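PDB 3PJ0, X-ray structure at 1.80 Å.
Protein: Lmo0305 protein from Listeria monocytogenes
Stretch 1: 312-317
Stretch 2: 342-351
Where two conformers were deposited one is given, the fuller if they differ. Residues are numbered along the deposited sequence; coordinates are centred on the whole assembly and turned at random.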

# COMPACT_ATOMS: atom_id res chain seq x y z
N ASP A 312 10.53 27.72 23.46
CA ASP A 312 9.97 27.68 24.82
C ASP A 312 9.34 29.01 25.25
O ASP A 312 8.31 29.02 25.93
N GLU A 313 9.96 30.11 24.85
CA GLU A 313 9.53 31.47 25.22
C GLU A 313 8.42 32.07 24.33
O GLU A 313 7.75 33.02 24.75
N THR A 314 8.25 31.56 23.11
CA THR A 314 7.20 32.03 22.17
C THR A 314 6.07 31.06 21.82
O THR A 314 5.02 31.49 21.33
N GLY A 315 6.27 29.76 22.03
CA GLY A 315 5.27 28.75 21.67
C GLY A 315 5.22 28.44 20.18
O GLY A 315 4.32 27.77 19.73
N VAL A 316 6.20 28.94 19.42
CA VAL A 316 6.27 28.72 17.99
C VAL A 316 7.38 27.74 17.63
O VAL A 316 8.54 28.06 17.76
N GLY A 317 7.00 26.55 17.16
CA GLY A 317 7.95 25.54 16.66
C GLY A 317 8.68 25.96 15.38
O GLY A 317 8.04 26.18 14.35
N GLU A 342 -2.10 30.07 11.50
CA GLU A 342 -2.63 30.04 12.85
C GLU A 342 -1.72 30.72 13.87
O GLU A 342 -2.12 30.90 15.03
N ILE A 343 -0.51 31.10 13.48
CA ILE A 343 0.41 31.71 14.44
C ILE A 343 -0.04 33.15 14.71
O ILE A 343 -0.14 33.94 13.77
N PRO A 344 -0.30 33.50 15.98
CA PRO A 344 -0.68 34.89 16.23
C PRO A 344 0.47 35.83 15.88
O PRO A 344 1.62 35.47 16.12
N ALA A 345 0.16 37.00 15.32
CA ALA A 345 1.20 37.95 14.88
C ALA A 345 2.27 38.26 15.93
O ALA A 345 3.45 38.29 15.60
N LYS A 346 1.85 38.50 17.18
CA LYS A 346 2.80 38.83 18.26
C LYS A 346 3.85 37.75 18.46
O LYS A 346 5.04 38.06 18.58
N ASN A 347 3.40 36.50 18.50
CA ASN A 347 4.32 35.38 18.72
C ASN A 347 5.33 35.27 17.57
O ASN A 347 6.53 35.08 17.80
N LEU A 348 4.81 35.40 16.34
CA LEU A 348 5.63 35.34 15.13
C LEU A 348 6.69 36.45 15.15
O LEU A 348 7.87 36.18 14.97
N GLU A 349 6.29 37.70 15.43
CA GLU A 349 7.24 38.83 15.54
C GLU A 349 8.30 38.55 16.59
O GLU A 349 9.47 38.83 16.39
N LEU A 350 7.87 37.97 17.70
CA LEU A 350 8.77 37.72 18.82
C LEU A 350 9.86 36.71 18.49
O LEU A 350 11.02 36.89 18.91
N VAL A 351 9.50 35.68 17.72
CA VAL A 351 10.44 34.66 17.27
C VAL A 351 11.65 35.29 16.60
O VAL A 351 12.78 34.95 16.92

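The end of a helix leaves backbone carbonyls without their usual intrahelical partners, and a side chain from a neighbouring segment can supply the missing donor. The contact between residues 312-317 and 342-351 of Lmo0305 is a compact example, in which one directed hydrogen bond is set among small apolar contacts. The first stretch runs from the last turn of a helix into a short strand; the second enters a helix at Ala345, with Pro344 at its N-cap position. Together they bury 312 Å², most of it around two residues of the first stretch, Thr314 and Val316.

Asp312 stays out of the contact. It lies too far from the second helix to touch it, and its m side chain has OD1 hydrogen-bonded elsewhere in the structure. Glu313 takes part only marginally. Its CA-to-CB bond points sideways, and its m, t side chain remains exposed; the nearest approach is made by the backbone, with O of Glu313 4.4 Å from CD2 of Leu350.

Thr314 is the first residue to point toward the partner, and it is the closest in backbone register as well, with CA of Thr314 lying 5.6 Å from CA of Asn347. The carbonyl O of Thr314 accepts a hydrogen bond from ND2 of Asn347 at 2.9 Å, and the N-H...O angle of 172° makes it almost linear. Asn347, with chi1 in m and chi2 at 63°, thus directs its amide at the end of the first helix. The threonine side chain, in the p rotamer, serves both polar and apolar surroundings. CG2 of Thr314 rests 3.8 Å from CG of Leu350, a t, p leucine that points toward the first stretch yet remains exposed. OG1 of Thr314 lies 3.5 Å from CG2 of Val351, but its polar needs are met within its own neighbourhood: it accepts a hydrogen bond from N of Val316 at 3.2 Å, closing the turn, and has another partner just beyond one of the stretches.

Gly315 allows that turn. It is the first residue after the helix to leave helical geometry, and its phi of 78° is a value that favours glycine. It makes no contact across the interface, although an ideal CB here would lie 4.4 Å from ND2 of Asn347.

The side chain of Val316 again points toward the second stretch and makes the apolar contacts with Ile343 and Val351. The t rotamer of Val316 places its CG2 3.8 Å from CG2 of Ile343, an m, t side chain just ahead of the helix, and also 3.8 Å from CB of Asn347. CB of Val316 meets CG2 of Val351 more tightly, at 3.5 Å. Since Asn347 and Val351 are one helical turn apart, linked by the 3.0 Å hydrogen bond from N of Val351 to O of Asn347, a single valine can touch both. Gly317 then continues the strand without contact: a CB there would point away, and the packing ends with Val316.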

# COMPACT_ATOMS: atom_id res chain seq x y z
CB ASP A 312 11.05 27.27 25.84
CG ASP A 312 11.55 25.85 25.66
OD1 ASP A 312 11.05 25.08 24.82
OD2 ASP A 312 12.47 25.48 26.40
CB GLU A 313 10.76 32.39 25.29
CG GLU A 313 11.70 32.02 26.45
CD GLU A 313 13.04 32.75 26.47
OE1 GLU A 313 13.33 33.56 25.55
OE2 GLU A 313 13.82 32.51 27.41
CB THR A 314 7.83 32.47 20.83
OG1 THR A 314 8.28 31.31 20.10
CG2 THR A 314 8.98 33.43 21.08
CB VAL A 316 6.57 30.03 17.19
CG1 VAL A 316 6.64 29.73 15.70
CG2 VAL A 316 5.53 31.13 17.47
CB GLU A 342 -2.91 28.59 13.31
CG GLU A 342 -3.89 27.81 12.47
CD GLU A 342 -5.26 28.48 12.34
OE1 GLU A 342 -5.85 28.90 13.35
OE2 GLU A 342 -5.75 28.55 11.19
CB ILE A 343 1.85 31.74 13.97
CG1 ILE A 343 2.35 30.34 13.64
CG2 ILE A 343 2.75 32.31 15.10
CD1 ILE A 343 3.71 30.33 12.86
CB PRO A 344 -0.97 34.92 17.74
CG PRO A 344 -1.12 33.52 18.16
CD PRO A 344 -0.33 32.68 17.20
CB ALA A 345 0.58 39.26 14.39
CB LYS A 346 2.04 39.06 19.58
CG LYS A 346 2.92 39.25 20.83
CD LYS A 346 2.08 39.31 22.10
CE LYS A 346 2.96 39.32 23.36
NZ LYS A 346 2.16 39.46 24.61
CB ASN A 347 3.56 34.07 18.90
CG ASN A 347 2.55 34.13 20.02
OD1 ASN A 347 1.60 34.92 19.96
ND2 ASN A 347 2.71 33.28 21.03
CB LEU A 348 4.72 35.41 13.88
CG LEU A 348 5.34 35.38 12.48
CD1 LEU A 348 6.23 34.14 12.27
CD2 LEU A 348 4.22 35.44 11.41
CB GLU A 349 6.55 40.15 15.95
CG GLU A 349 5.62 40.74 14.92
CD GLU A 349 6.32 41.07 13.60
OE1 GLU A 349 7.56 41.29 13.60
OE2 GLU A 349 5.61 41.09 12.55
CB LEU A 350 7.98 37.29 20.05
CG LEU A 350 8.70 37.17 21.39
CD1 LEU A 350 9.39 38.48 21.80
CD2 LEU A 350 7.68 36.74 22.44
CB VAL A 351 9.78 33.69 16.25
CG1 VAL A 351 10.84 32.97 15.41
CG2 VAL A 351 8.83 32.73 16.97